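Local coordinates for ATP-dependent RNA helicase HrpB (Escherichia coli, PDB 6EUD), which hydrolyses ATP to ADP and phosphate and belongs to the DExH-box RNA helicases, with single-stranded RNA binding activity, at residues A[215-220]-A[268-273]; A[261-266]-A[283-288]; A[520-525]-A[546-551]; A[537-542]-A[550-555]; A[644-649]-A[749-754]. One frame throughout, in Å; residues are numbered along the deposited sequence.

In the fold
The contacts fall in three regions of the single chain. Interactions 1 and 2 come first, their segments interleaved along the sequence, with centres about 8 Å apart in the C-terminal helicase domain; strands 217-221 and 287-302 are neighbours in one sheet there, and Lys-270 of the first reaches Leu-262 and Glu-285 of the second. Interactions 3 and 4 follow, also about 8 Å apart between centres; they share residues 550-551 of strand 548-552 and belong to a small curled barrel, about 40 Å from interaction 1 between centres. Interaction 5 comes last, its centre about 69 Å from that of interaction 1, across the chain's centre. The layout is consistent with a helicase core followed by accessory domains.

Interaction 1: A[215-220]-A[268-273]; sequences SGSLLL and MRKVVL
In Arg-269, CG stands between the backbone N and the carbonyl carbon (chi1 61°), and a bend at chi3 brings NE back beside Gly-216 O. This grip begins the parallel pairing of strands 217-220 and 269-273 in the RecA-like C-terminal helicase domain. NE at 2.9 Å and NH2 at 2.8 Å both donate to Gly-216 O, which lies in the guanidinium plane; NH2 meets a lone pair, whereas NE comes from above the carbonyl plane. Both NH1 and NH2 find further carbonyls, on Leu-211 and Glu-214. Gly-216 has a positive phi of 118°, where a CB would be jammed against the preceding carbonyl. Next, Ser-217 turns OG beside its own backbone N, and OG takes the Lys-270 N-H at 3.0 Å, almost straight at 177°, a small hydroxyl doing the work of a strand carbonyl. Regular parallel bonds follow: Leu-218 N to Lys-270 O, Val-272 N to Leu-218 O, and Leu-220 N to Val-272 O at 2.7 Å. Aliphatic residues suit both faces of this buried sheet. Leu-218, Val-271, Leu-220 and Leu-273 share the face packed by helices 199-213 and 225-236, and Leu-218 CD2 lies alongside Val-271 CG1 at 4.0 Å. On the other face, Leu-219 and Val-272 meet where CD1 of the leucine touches CG1 of the valine at 3.7 Å.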
# COMPACT_ATOMS: atom_id res chain seq x y z
N SER A 215 -32.58 29.92 1.69
CA SER A 215 -32.69 30.36 3.07
C SER A 215 -31.92 29.41 3.99
O SER A 215 -31.86 28.21 3.73
CB SER A 215 -34.17 30.43 3.47
OG SER A 215 -34.31 30.41 4.87
N GLY A 216 -31.31 29.95 5.05
CA GLY A 216 -30.74 29.11 6.09
C GLY A 216 -29.25 29.22 6.30
O GLY A 216 -28.56 29.94 5.58
N SER A 217 -28.75 28.53 7.31
CA SER A 217 -27.31 28.47 7.54
C SER A 217 -26.73 27.34 6.72
O SER A 217 -27.43 26.38 6.35
CB SER A 217 -26.97 28.28 9.02
OG SER A 217 -27.20 29.49 9.72
N LEU A 218 -25.44 27.46 6.45
CA LEU A 218 -24.79 26.68 5.42
C LEU A 218 -23.52 26.05 5.95
O LEU A 218 -22.71 26.73 6.61
CB LEU A 218 -24.49 27.58 4.21
CG LEU A 218 -23.95 26.99 2.91
CD1 LEU A 218 -24.31 27.91 1.71
CD2 LEU A 218 -22.45 26.82 3.02
N LEU A 219 -23.33 24.77 5.64
CA LEU A 219 -22.13 24.03 6.01
C LEU A 219 -21.31 23.70 4.75
O LEU A 219 -21.79 23.03 3.82
CB LEU A 219 -22.49 22.73 6.75
CG LEU A 219 -21.33 21.79 7.15
CD1 LEU A 219 -20.28 22.46 8.09
CD2 LEU A 219 -21.90 20.53 7.80
N LEU A 220 -20.09 24.19 4.74
CA LEU A 220 -19.20 24.06 3.59
C LEU A 220 -18.06 23.10 3.91
O LEU A 220 -17.26 23.38 4.80
CB LEU A 220 -18.66 25.44 3.20
CG LEU A 220 -17.54 25.54 2.18
CD1 LEU A 220 -17.90 24.86 0.86
CD2 LEU A 220 -17.19 27.03 1.96
N MET A 268 -29.33 36.63 12.02
CA MET A 268 -28.22 36.32 11.14
C MET A 268 -28.15 34.84 10.75
O MET A 268 -28.84 34.00 11.32
CB MET A 268 -26.91 36.76 11.80
CG MET A 268 -26.83 38.28 12.04
SD MET A 268 -25.17 38.74 12.51
CE MET A 268 -24.90 37.62 13.89
N ARG A 269 -27.34 34.55 9.75
CA ARG A 269 -27.12 33.19 9.28
C ARG A 269 -25.63 32.94 9.29
O ARG A 269 -24.85 33.88 9.17
CB ARG A 269 -27.71 33.00 7.88
CG ARG A 269 -27.08 33.92 6.82
CD ARG A 269 -27.96 34.07 5.59
NE ARG A 269 -28.29 32.79 4.99
CZ ARG A 269 -28.65 32.64 3.72
NH1 ARG A 269 -28.71 33.70 2.93
NH2 ARG A 269 -28.95 31.43 3.25
N LYS A 270 -25.21 31.68 9.40
CA LYS A 270 -23.78 31.37 9.42
C LYS A 270 -23.34 30.46 8.28
O LYS A 270 -24.09 29.58 7.83
CB LYS A 270 -23.39 30.74 10.76
CG LYS A 270 -24.00 29.38 10.99
CD LYS A 270 -23.61 28.76 12.33
CE LYS A 270 -24.23 27.37 12.43
NZ LYS A 270 -23.94 26.68 13.69
N VAL A 271 -22.12 30.67 7.82
CA VAL A 271 -21.43 29.73 6.96
C VAL A 271 -20.35 29.05 7.77
O VAL A 271 -19.41 29.69 8.23
CB VAL A 271 -20.81 30.41 5.74
CG1 VAL A 271 -20.01 29.38 4.92
CG2 VAL A 271 -21.89 31.08 4.90
N VAL A 272 -20.47 27.74 7.95
CA VAL A 272 -19.46 26.99 8.66
C VAL A 272 -18.55 26.34 7.65
O VAL A 272 -18.99 25.56 6.81
CB VAL A 272 -20.08 25.94 9.60
CG1 VAL A 272 -19.01 25.17 10.30
CG2 VAL A 272 -20.95 26.61 10.63
N LEU A 273 -17.27 26.69 7.72
CA LEU A 273 -16.27 26.14 6.83
C LEU A 273 -15.52 25.06 7.60
O LEU A 273 -14.82 25.34 8.57
CB LEU A 273 -15.32 27.24 6.32
CG LEU A 273 -15.89 28.53 5.68
CD1 LEU A 273 -16.18 29.62 6.73
CD2 LEU A 273 -14.97 29.07 4.58

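Interaction 2: A[261-266]-A[283-288]; sequences ILPAPQ and TIEGIR
Ile-261 and Glu-285 form the tight part of this contact. Ile-261 closes helix 256-261, and its carbonyl O accepts the Glu-285 N-H at 3.0 Å, in the carbonyl plane and fairly straight at 160°. The beta-branched side chain adds a second touch: Ile-261 CG2 is 3.3 Å from Thr-283 O, so the helix end sits directly on the backbone of residues 283-285. The other flank is looser and more exposed. There Glu-285 CG is anti to its own carbonyl carbon (chi1 -53°), and the chain runs extended beyond it until OE2 lies 3.3 Å from Pro-263 CD. Glu-285 is partly exposed, so its charged end can stay near solvent while the exposed proline ring merely borders it. Leu-262 CD2 approaches OE2 only to 4.2 Å, and the leucine, too, is exposed. Next to Pro-263, Gly-286 has a positive phi of 78°; a CB here would lie close to Pro-263 CA. Lys-270 ties the two segments together, since its NZ bonds the carbonyls of Ala-260, Leu-262 and Glu-285. Thr-283 and the residues just after it lie at the end of the sequence that fits motif V of DEAH/RHA helicases, and Thr-283 touches Thr-32, a predicted ATP-binding residue, consistent with a place at the nucleotide cleft between the two RecA-like domains.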
# COMPACT_ATOMS: atom_id res chain seq x y z
N ILE A 261 -20.46 25.73 16.00
CA ILE A 261 -21.35 24.60 16.25
C ILE A 261 -22.74 25.07 16.64
O ILE A 261 -23.73 24.47 16.22
CB ILE A 261 -20.82 23.65 17.36
CG1 ILE A 261 -19.58 22.90 16.86
CG2 ILE A 261 -21.89 22.65 17.80
CD1 ILE A 261 -19.09 21.81 17.79
N LEU A 262 -22.80 26.14 17.42
CA LEU A 262 -24.06 26.68 17.90
C LEU A 262 -24.81 27.46 16.82
O LEU A 262 -24.20 28.05 15.94
CB LEU A 262 -23.83 27.59 19.11
CG LEU A 262 -23.35 26.86 20.36
CD1 LEU A 262 -23.25 27.82 21.55
CD2 LEU A 262 -24.26 25.67 20.67
N PRO A 263 -26.15 27.44 16.89
CA PRO A 263 -26.96 28.18 15.92
C PRO A 263 -26.54 29.64 15.81
O PRO A 263 -26.13 30.24 16.79
CB PRO A 263 -28.38 28.06 16.49
CG PRO A 263 -28.36 26.77 17.24
CD PRO A 263 -26.99 26.69 17.85
N ALA A 264 -26.62 30.18 14.59
CA ALA A 264 -26.39 31.59 14.34
C ALA A 264 -27.24 32.45 15.27
O ALA A 264 -28.37 32.09 15.59
CB ALA A 264 -26.71 31.92 12.90
N PRO A 265 -26.68 33.57 15.72
CA PRO A 265 -27.42 34.55 16.52
C PRO A 265 -28.69 35.03 15.81
O PRO A 265 -28.77 34.93 14.57
CB PRO A 265 -26.43 35.70 16.69
CG PRO A 265 -25.09 35.05 16.59
CD PRO A 265 -25.24 33.91 15.62
N GLN A 266 -29.66 35.55 16.57
CA GLN A 266 -30.92 35.99 15.98
C GLN A 266 -30.67 37.07 14.94
O GLN A 266 -29.85 37.97 15.14
CB GLN A 266 -31.88 36.50 17.07
CG GLN A 266 -33.25 36.98 16.54
CD GLN A 266 -34.10 35.85 15.91
OE1 GLN A 266 -33.92 34.67 16.21
NE2 GLN A 266 -35.03 36.23 15.02
N THR A 283 -21.40 17.42 15.25
CA THR A 283 -22.73 17.87 14.91
C THR A 283 -22.81 19.39 14.92
O THR A 283 -22.72 20.03 15.97
CB THR A 283 -23.77 17.27 15.86
OG1 THR A 283 -23.95 15.89 15.53
CG2 THR A 283 -25.11 18.00 15.74
N ILE A 284 -22.96 19.97 13.73
CA ILE A 284 -23.14 21.41 13.58
C ILE A 284 -24.63 21.71 13.50
O ILE A 284 -25.35 21.14 12.68
CB ILE A 284 -22.40 21.96 12.34
CG1 ILE A 284 -20.88 21.97 12.57
CG2 ILE A 284 -22.79 23.38 12.09
CD1 ILE A 284 -20.20 20.65 12.38
N GLU A 285 -25.10 22.60 14.36
CA GLU A 285 -26.52 22.88 14.45
C GLU A 285 -26.98 24.05 13.58
O GLU A 285 -26.17 24.87 13.16
CB GLU A 285 -26.89 23.13 15.91
CG GLU A 285 -26.45 22.03 16.83
CD GLU A 285 -26.49 22.45 18.26
OE1 GLU A 285 -25.87 21.76 19.10
OE2 GLU A 285 -27.14 23.48 18.56
N GLY A 286 -28.28 24.10 13.31
CA GLY A 286 -28.91 25.19 12.58
C GLY A 286 -28.70 25.12 11.08
O GLY A 286 -28.96 26.09 10.37
N ILE A 287 -28.22 23.98 10.59
CA ILE A 287 -27.84 23.84 9.18
C ILE A 287 -28.96 23.25 8.35
O ILE A 287 -29.54 22.24 8.75
CB ILE A 287 -26.57 22.95 9.04
CG1 ILE A 287 -25.42 23.52 9.88
CG2 ILE A 287 -26.16 22.83 7.57
CD1 ILE A 287 -24.90 24.91 9.39
N ARG A 288 -29.27 23.87 7.21
CA ARG A 288 -30.17 23.25 6.21
C ARG A 288 -29.60 23.35 4.78
O ARG A 288 -30.18 22.85 3.84
CB ARG A 288 -31.58 23.86 6.27
CG ARG A 288 -31.72 25.20 5.62
CD ARG A 288 -33.19 25.62 5.48
NE ARG A 288 -33.92 24.81 4.51
CZ ARG A 288 -34.17 25.18 3.25
NH1 ARG A 288 -33.76 26.34 2.79
NH2 ARG A 288 -34.86 24.37 2.45

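Interaction 3: A[520-525]-A[546-551]; sequences GAMLDA and SPDARI
The parallel pairing of Gly-520 to Met-522 with Asp-548 to Arg-550 belongs to a five-stranded barrel of OB-fold topology, in which the third and fifth strands run the same way. Four backbone bonds hold the pair: Gly-520 N to Pro-547 O at 2.9 Å, Ala-549 N to Gly-520 O, Met-522 N to Ala-549 O, and Ile-551 N to Met-522 O at 2.8 Å. The short strands cross at 34°, in keeping with the twist of a small barrel. Gly-520 suits its position because any CB would fall onto Asp-548 OD1, whose carboxylate lies on the same face of the sheet. That face also carries Met-522 and Arg-550. The methionine chain bends at chi2 and chi3, so that only CB and CG come near the other strand, at Ala-549 O, while Arg-550 CG rests 3.6 Å from Met-522 O, its methylene lying against the backbone. The other face is apolar. Ala-521 CB meets CG1 of Ile-551 at 3.7 Å, and a small side chain suits a place also touched by Tyr-513 and Leu-515 of strand 512-515. Beyond the paired residues, Leu-523 and Ile-551 cross at about a right angle, with Leu-523 CD1 3.6 Å from Ile-551 CB. In Leu-523, chi1 (-157°) sets CG beside the carbonyl carbon, and chi2 then places CD1. A parallel third-to-fifth strand pairing with a buried aliphatic face (Ala-521, Ala-549, Ile-551) is the closing seam of an OB-fold barrel, a domain found in the accessory region of DEAH/RHA helicases.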
# COMPACT_ATOMS: atom_id res chain seq x y z
N GLY A 520 14.36 11.58 -5.81
CA GLY A 520 14.84 12.94 -5.69
C GLY A 520 14.34 13.66 -4.46
O GLY A 520 13.16 13.59 -4.10
N ALA A 521 15.25 14.37 -3.81
CA ALA A 521 14.93 15.11 -2.59
C ALA A 521 15.38 16.55 -2.74
O ALA A 521 16.50 16.82 -3.19
CB ALA A 521 15.59 14.46 -1.37
N MET A 522 14.51 17.47 -2.35
CA MET A 522 14.78 18.88 -2.56
C MET A 522 14.90 19.65 -1.26
O MET A 522 14.06 19.55 -0.37
CB MET A 522 13.69 19.50 -3.42
CG MET A 522 13.61 18.89 -4.81
SD MET A 522 15.16 19.01 -5.71
CE MET A 522 15.32 20.77 -5.95
N LEU A 523 15.95 20.46 -1.19
CA LEU A 523 16.07 21.43 -0.12
C LEU A 523 16.20 22.84 -0.71
O LEU A 523 16.70 23.01 -1.83
CB LEU A 523 17.26 21.08 0.77
CG LEU A 523 17.30 21.59 2.20
CD1 LEU A 523 16.07 21.13 2.96
CD2 LEU A 523 18.56 21.07 2.85
N ASP A 524 15.71 23.85 0.02
CA ASP A 524 15.86 25.24 -0.39
C ASP A 524 17.32 25.56 -0.67
O ASP A 524 18.21 25.19 0.10
CB ASP A 524 15.32 26.19 0.69
CG ASP A 524 15.29 27.64 0.23
OD1 ASP A 524 14.21 28.10 -0.20
OD2 ASP A 524 16.33 28.34 0.31
N ALA A 525 17.57 26.23 -1.79
CA ALA A 525 18.92 26.59 -2.21
C ALA A 525 19.63 27.50 -1.19
O ALA A 525 20.86 27.57 -1.19
CB ALA A 525 18.87 27.27 -3.56
N SER A 546 5.12 11.77 -8.33
CA SER A 546 6.49 11.93 -8.80
C SER A 546 7.50 11.64 -7.68
O SER A 546 7.45 12.27 -6.63
CB SER A 546 6.68 13.35 -9.34
OG SER A 546 8.03 13.78 -9.25
N PRO A 547 8.43 10.68 -7.91
CA PRO A 547 9.41 10.29 -6.88
C PRO A 547 10.34 11.44 -6.47
O PRO A 547 11.57 11.27 -6.45
CB PRO A 547 10.20 9.16 -7.55
CG PRO A 547 10.02 9.38 -9.01
CD PRO A 547 8.63 9.92 -9.16
N ASP A 548 9.75 12.59 -6.14
CA ASP A 548 10.46 13.77 -5.67
C ASP A 548 9.83 14.26 -4.38
O ASP A 548 8.61 14.31 -4.26
CB ASP A 548 10.45 14.88 -6.71
CG ASP A 548 11.58 14.76 -7.71
OD1 ASP A 548 12.59 15.47 -7.54
OD2 ASP A 548 11.48 13.94 -8.65
N ALA A 549 10.67 14.63 -3.42
CA ALA A 549 10.19 15.03 -2.10
C ALA A 549 10.98 16.20 -1.54
O ALA A 549 12.14 16.41 -1.89
CB ALA A 549 10.25 13.85 -1.15
N ARG A 550 10.34 16.98 -0.68
CA ARG A 550 11.03 18.05 0.03
C ARG A 550 11.66 17.50 1.32
O ARG A 550 11.08 16.66 2.01
CB ARG A 550 10.07 19.20 0.33
CG ARG A 550 10.78 20.46 0.78
CD ARG A 550 9.82 21.64 0.85
NE ARG A 550 8.94 21.56 2.01
CZ ARG A 550 8.53 22.62 2.70
NH1 ARG A 550 8.92 23.84 2.34
NH2 ARG A 550 7.73 22.46 3.75
N ILE A 551 12.84 18.00 1.64
CA ILE A 551 13.52 17.60 2.86
C ILE A 551 13.06 18.49 4.01
O ILE A 551 13.21 19.70 3.95
CB ILE A 551 15.04 17.67 2.69
CG1 ILE A 551 15.48 16.65 1.62
CG2 ILE A 551 15.75 17.41 4.00
CD1 ILE A 551 16.93 16.78 1.22

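Interaction 4: A[537-542]-A[550-555]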
# COMPACT_ATOMS: atom_id res chain seq x y z
N ALA A 537 18.28 12.26 5.51
CA ALA A 537 17.02 12.99 5.62
C ALA A 537 15.88 12.07 6.05
O ALA A 537 15.15 11.55 5.21
CB ALA A 537 16.67 13.66 4.30
N PRO A 538 15.72 11.88 7.37
CA PRO A 538 14.67 10.98 7.84
C PRO A 538 13.25 11.49 7.55
O PRO A 538 12.37 10.68 7.29
CB PRO A 538 14.94 10.90 9.35
CG PRO A 538 15.74 12.06 9.68
CD PRO A 538 16.57 12.35 8.47
N LEU A 539 13.04 12.80 7.59
CA LEU A 539 11.70 13.35 7.38
C LEU A 539 11.55 14.04 6.02
O LEU A 539 12.24 15.03 5.71
CB LEU A 539 11.37 14.34 8.51
CG LEU A 539 9.89 14.56 8.81
CD1 LEU A 539 9.21 13.25 9.09
CD2 LEU A 539 9.76 15.50 9.98
N LEU A 540 10.63 13.52 5.21
CA LEU A 540 10.47 13.93 3.82
C LEU A 540 9.02 14.15 3.42
O LEU A 540 8.17 13.28 3.65
CB LEU A 540 11.06 12.87 2.89
CG LEU A 540 12.56 12.62 2.99
CD1 LEU A 540 12.88 11.19 2.61
CD2 LEU A 540 13.27 13.60 2.08
N LEU A 541 8.76 15.28 2.76
CA LEU A 541 7.43 15.57 2.24
C LEU A 541 7.36 15.40 0.72
O LEU A 541 7.81 16.26 -0.04
CB LEU A 541 7.01 16.99 2.63
CG LEU A 541 5.63 17.43 2.11
CD1 LEU A 541 4.54 16.42 2.49
CD2 LEU A 541 5.28 18.83 2.62
N GLN A 542 6.79 14.29 0.29
CA GLN A 542 6.65 13.97 -1.13
C GLN A 542 5.54 14.80 -1.75
O GLN A 542 4.40 14.72 -1.31
CB GLN A 542 6.37 12.48 -1.31
CG GLN A 542 6.42 11.97 -2.72
CD GLN A 542 6.47 10.45 -2.78
OE1 GLN A 542 6.90 9.79 -1.83
NE2 GLN A 542 6.03 9.89 -3.89
N ARG A 550 10.34 16.98 -0.68
CA ARG A 550 11.03 18.05 0.03
C ARG A 550 11.66 17.50 1.32
O ARG A 550 11.08 16.66 2.01
CB ARG A 550 10.07 19.20 0.33
CG ARG A 550 10.78 20.46 0.78
CD ARG A 550 9.82 21.64 0.85
NE ARG A 550 8.94 21.56 2.01
CZ ARG A 550 8.53 22.62 2.70
NH1 ARG A 550 8.92 23.84 2.34
NH2 ARG A 550 7.73 22.46 3.75
N ILE A 551 12.84 18.00 1.64
CA ILE A 551 13.52 17.60 2.86
C ILE A 551 13.06 18.49 4.01
O ILE A 551 13.21 19.70 3.95
CB ILE A 551 15.04 17.67 2.69
CG1 ILE A 551 15.48 16.65 1.62
CG2 ILE A 551 15.75 17.41 4.00
CD1 ILE A 551 16.93 16.78 1.22
N LEU A 552 12.48 17.88 5.05
CA LEU A 552 11.91 18.63 6.17
C LEU A 552 12.85 18.64 7.37
O LEU A 552 13.05 19.69 7.98
CB LEU A 552 10.56 18.04 6.58
CG LEU A 552 9.43 17.97 5.54
CD1 LEU A 552 8.22 17.33 6.17
CD2 LEU A 552 9.09 19.37 5.00
N LEU A 553 13.42 17.48 7.70
CA LEU A 553 14.43 17.36 8.75
C LEU A 553 15.59 16.51 8.27
O LEU A 553 15.39 15.39 7.78
CB LEU A 553 13.85 16.76 10.03
CG LEU A 553 13.12 17.70 10.99
CD1 LEU A 553 12.64 16.90 12.19
CD2 LEU A 553 14.01 18.86 11.39
N ALA A 554 16.80 17.03 8.39
CA ALA A 554 17.97 16.30 7.90
C ALA A 554 19.18 16.58 8.76
O ALA A 554 19.24 17.59 9.49
CB ALA A 554 18.27 16.63 6.45
N LEU A 555 20.15 15.68 8.65
CA LEU A 555 21.39 15.80 9.39
C LEU A 555 22.54 15.77 8.39
O LEU A 555 22.49 15.01 7.40
CB LEU A 555 21.54 14.66 10.41
CG LEU A 555 22.65 14.88 11.44
CD1 LEU A 555 22.19 15.85 12.52
CD2 LEU A 555 23.14 13.56 12.03
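Leu-552 lays CG and both methyls against Leu-541 CB, with CD1 at 3.8 Å, and its own CB against Leu-539 O. Leu-539 O accepts the N-H of Leu-552 at 2.9 Å. The same Leu-539 O takes the N-H of Leu-553 weakly, at 3.4 Å. Two residues thus face one, a beta bulge in the hairpin of strands 534-542 and 548-552. The psi of Leu-552 (-45°) precedes the corner the chain turns at Leu-553. Beyond the bulge Leu-539 and Leu-553 lie side by side, CB to CB at 3.8 Å; before it, Arg-550 and Leu-541 exchange two backbone bonds. On the face that carries Leu-540 and Ile-551, Leu-540 CD2 touches Ile-551 CG1. Ala-537 CB touches both Ile-551 CG2 and Ala-554 CB, and small residues suit this spot because the alanine CA atoms are only 4.1 Å apart. Pro-538, whose nitrogen has no hydrogen to give, sets CD 3.3 Å from Leu-553 O. An alanine in place of Leu-552 would probably deprive Leu-541 CB of the contacts made by CG and the methyls and open a gap beside the bulge. Farther out, Ile-445 and Leu-446 pack on Leu-553. Firm bonds at the Arg-550 end and weak ones at Leu-553 suggest that past the bulge packing matters more than backbone bonding.

Interaction 5: A[644-649]-A[749-754]; sequences AKWLPE and GRVPLV
A classic beta bulge at the start of strand 751-758, where Arg-750 and Val-751 both face Ile-746, meets the C-terminal end of helix 631-646. Arg-750 runs extended from CG to NE along the surface, long enough to reach the helix end and the turn after it; NH1 donates to Trp-646 O at 2.9 Å, lying in the carbonyl plane on a lone pair. The same guanidinium meets Glu-649 tip to tip in an end-on salt bridge: NH2 to OE1 at 2.7 Å, NH1 to OE2 at 2.9 Å. Carboxylate and guanidinium are nearly coplanar, 28° apart, and OE2 uses its syn lone pair. Glu-649 CG stands between the backbone N and the carbonyl carbon (chi1 61°), and a bend at chi2 turns CD back toward the arginine. NH1 therefore serves both partners, and the carboxylate charge and the partial negative charge of the helix-end carbonyl would probably both stabilise the guanidinium. Leu-647 CD2 packs 3.5 Å from NH1. Beside this polar clamp, the broad indole of Trp-646 offers a face to Val-751 and also touches Ile-746 and Pro-728. An alanine at Trp-646 would probably leave Val-751 CG2 without its aromatic platform and open a gap between helix end and strand. That methyl sits 3.8 Å from the centroid of the five-membered ring, 17° off its normal, in a CH-pi contact.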
# COMPACT_ATOMS: atom_id res chain seq x y z
N ALA A 644 4.38 -22.97 -21.08
CA ALA A 644 3.75 -22.33 -19.93
C ALA A 644 2.30 -21.94 -20.26
O ALA A 644 1.46 -21.87 -19.35
CB ALA A 644 4.55 -21.11 -19.48
N LYS A 645 2.01 -21.70 -21.54
CA LYS A 645 0.63 -21.44 -21.96
C LYS A 645 -0.18 -22.73 -22.11
O LYS A 645 -1.30 -22.81 -21.64
CB LYS A 645 0.59 -20.70 -23.30
CG LYS A 645 1.15 -19.31 -23.25
CD LYS A 645 0.90 -18.59 -24.57
CE LYS A 645 1.44 -19.36 -25.76
NZ LYS A 645 1.18 -18.59 -27.01
N TRP A 646 0.39 -23.72 -22.77
CA TRP A 646 -0.38 -24.89 -23.19
C TRP A 646 -0.34 -26.02 -22.16
O TRP A 646 -1.25 -26.84 -22.11
CB TRP A 646 0.14 -25.42 -24.53
CG TRP A 646 0.19 -24.39 -25.60
CD1 TRP A 646 -0.58 -23.26 -25.69
CD2 TRP A 646 1.07 -24.37 -26.73
NE1 TRP A 646 -0.24 -22.55 -26.82
CE2 TRP A 646 0.77 -23.20 -27.47
CE3 TRP A 646 2.08 -25.22 -27.18
CZ2 TRP A 646 1.45 -22.87 -28.63
CZ3 TRP A 646 2.75 -24.89 -28.36
CH2 TRP A 646 2.44 -23.72 -29.06
N LEU A 647 0.73 -26.05 -21.36
CA LEU A 647 0.89 -27.04 -20.29
C LEU A 647 1.12 -26.35 -18.95
O LEU A 647 2.15 -26.56 -18.30
CB LEU A 647 2.04 -28.01 -20.61
CG LEU A 647 1.94 -28.78 -21.94
CD1 LEU A 647 3.12 -29.72 -22.17
CD2 LEU A 647 0.66 -29.57 -22.01
N PRO A 648 0.16 -25.51 -18.52
CA PRO A 648 0.37 -24.66 -17.34
C PRO A 648 0.29 -25.44 -16.02
O PRO A 648 0.58 -24.89 -14.98
CB PRO A 648 -0.78 -23.66 -17.42
CG PRO A 648 -1.92 -24.52 -17.99
CD PRO A 648 -1.23 -25.41 -19.02
N GLU A 649 -0.11 -26.71 -16.06
CA GLU A 649 -0.12 -27.48 -14.81
C GLU A 649 1.30 -27.80 -14.34
O GLU A 649 1.49 -28.27 -13.23
CB GLU A 649 -0.94 -28.76 -14.94
CG GLU A 649 -0.44 -29.73 -15.97
CD GLU A 649 -1.11 -29.54 -17.33
OE1 GLU A 649 -1.58 -30.55 -17.89
OE2 GLU A 649 -1.14 -28.41 -17.84
N GLY A 749 -1.98 -33.34 -26.88
CA GLY A 749 -3.17 -33.31 -27.72
C GLY A 749 -3.98 -32.02 -27.71
O GLY A 749 -5.06 -31.94 -28.28
N ARG A 750 -3.44 -30.98 -27.09
CA ARG A 750 -4.17 -29.73 -26.90
C ARG A 750 -4.06 -28.72 -28.04
O ARG A 750 -4.91 -27.83 -28.18
CB ARG A 750 -3.70 -29.08 -25.60
CG ARG A 750 -4.09 -29.84 -24.34
CD ARG A 750 -3.41 -29.26 -23.09
NE ARG A 750 -3.71 -30.09 -21.93
CZ ARG A 750 -3.22 -29.90 -20.71
NH1 ARG A 750 -2.39 -28.88 -20.45
NH2 ARG A 750 -3.56 -30.73 -19.74
N VAL A 751 -3.01 -28.83 -28.84
CA VAL A 751 -2.72 -27.81 -29.82
C VAL A 751 -2.44 -28.41 -31.19
O VAL A 751 -1.41 -29.04 -31.40
CB VAL A 751 -1.50 -26.96 -29.40
CG1 VAL A 751 -1.17 -25.91 -30.47
CG2 VAL A 751 -1.75 -26.31 -28.04
N PRO A 752 -3.36 -28.19 -32.13
CA PRO A 752 -3.09 -28.72 -33.48
C PRO A 752 -2.00 -27.91 -34.17
O PRO A 752 -1.91 -26.69 -33.98
CB PRO A 752 -4.45 -28.58 -34.19
CG PRO A 752 -5.13 -27.42 -33.45
CD PRO A 752 -4.60 -27.40 -32.05
N LEU A 753 -1.14 -28.59 -34.93
CA LEU A 753 -0.13 -27.91 -35.73
C LEU A 753 -0.76 -27.22 -36.94
O LEU A 753 -1.61 -27.78 -37.61
CB LEU A 753 0.95 -28.90 -36.19
CG LEU A 753 1.78 -29.45 -35.03
CD1 LEU A 753 2.72 -30.47 -35.55
CD2 LEU A 753 2.54 -28.33 -34.34
N VAL A 754 -0.34 -25.99 -37.20
CA VAL A 754 -0.78 -25.37 -38.44
C VAL A 754 0.10 -25.97 -39.53
O VAL A 754 1.32 -25.81 -39.49
CB VAL A 754 -0.67 -23.82 -38.42
CG1 VAL A 754 -0.94 -23.26 -39.80
CG2 VAL A 754 -1.63 -23.22 -37.39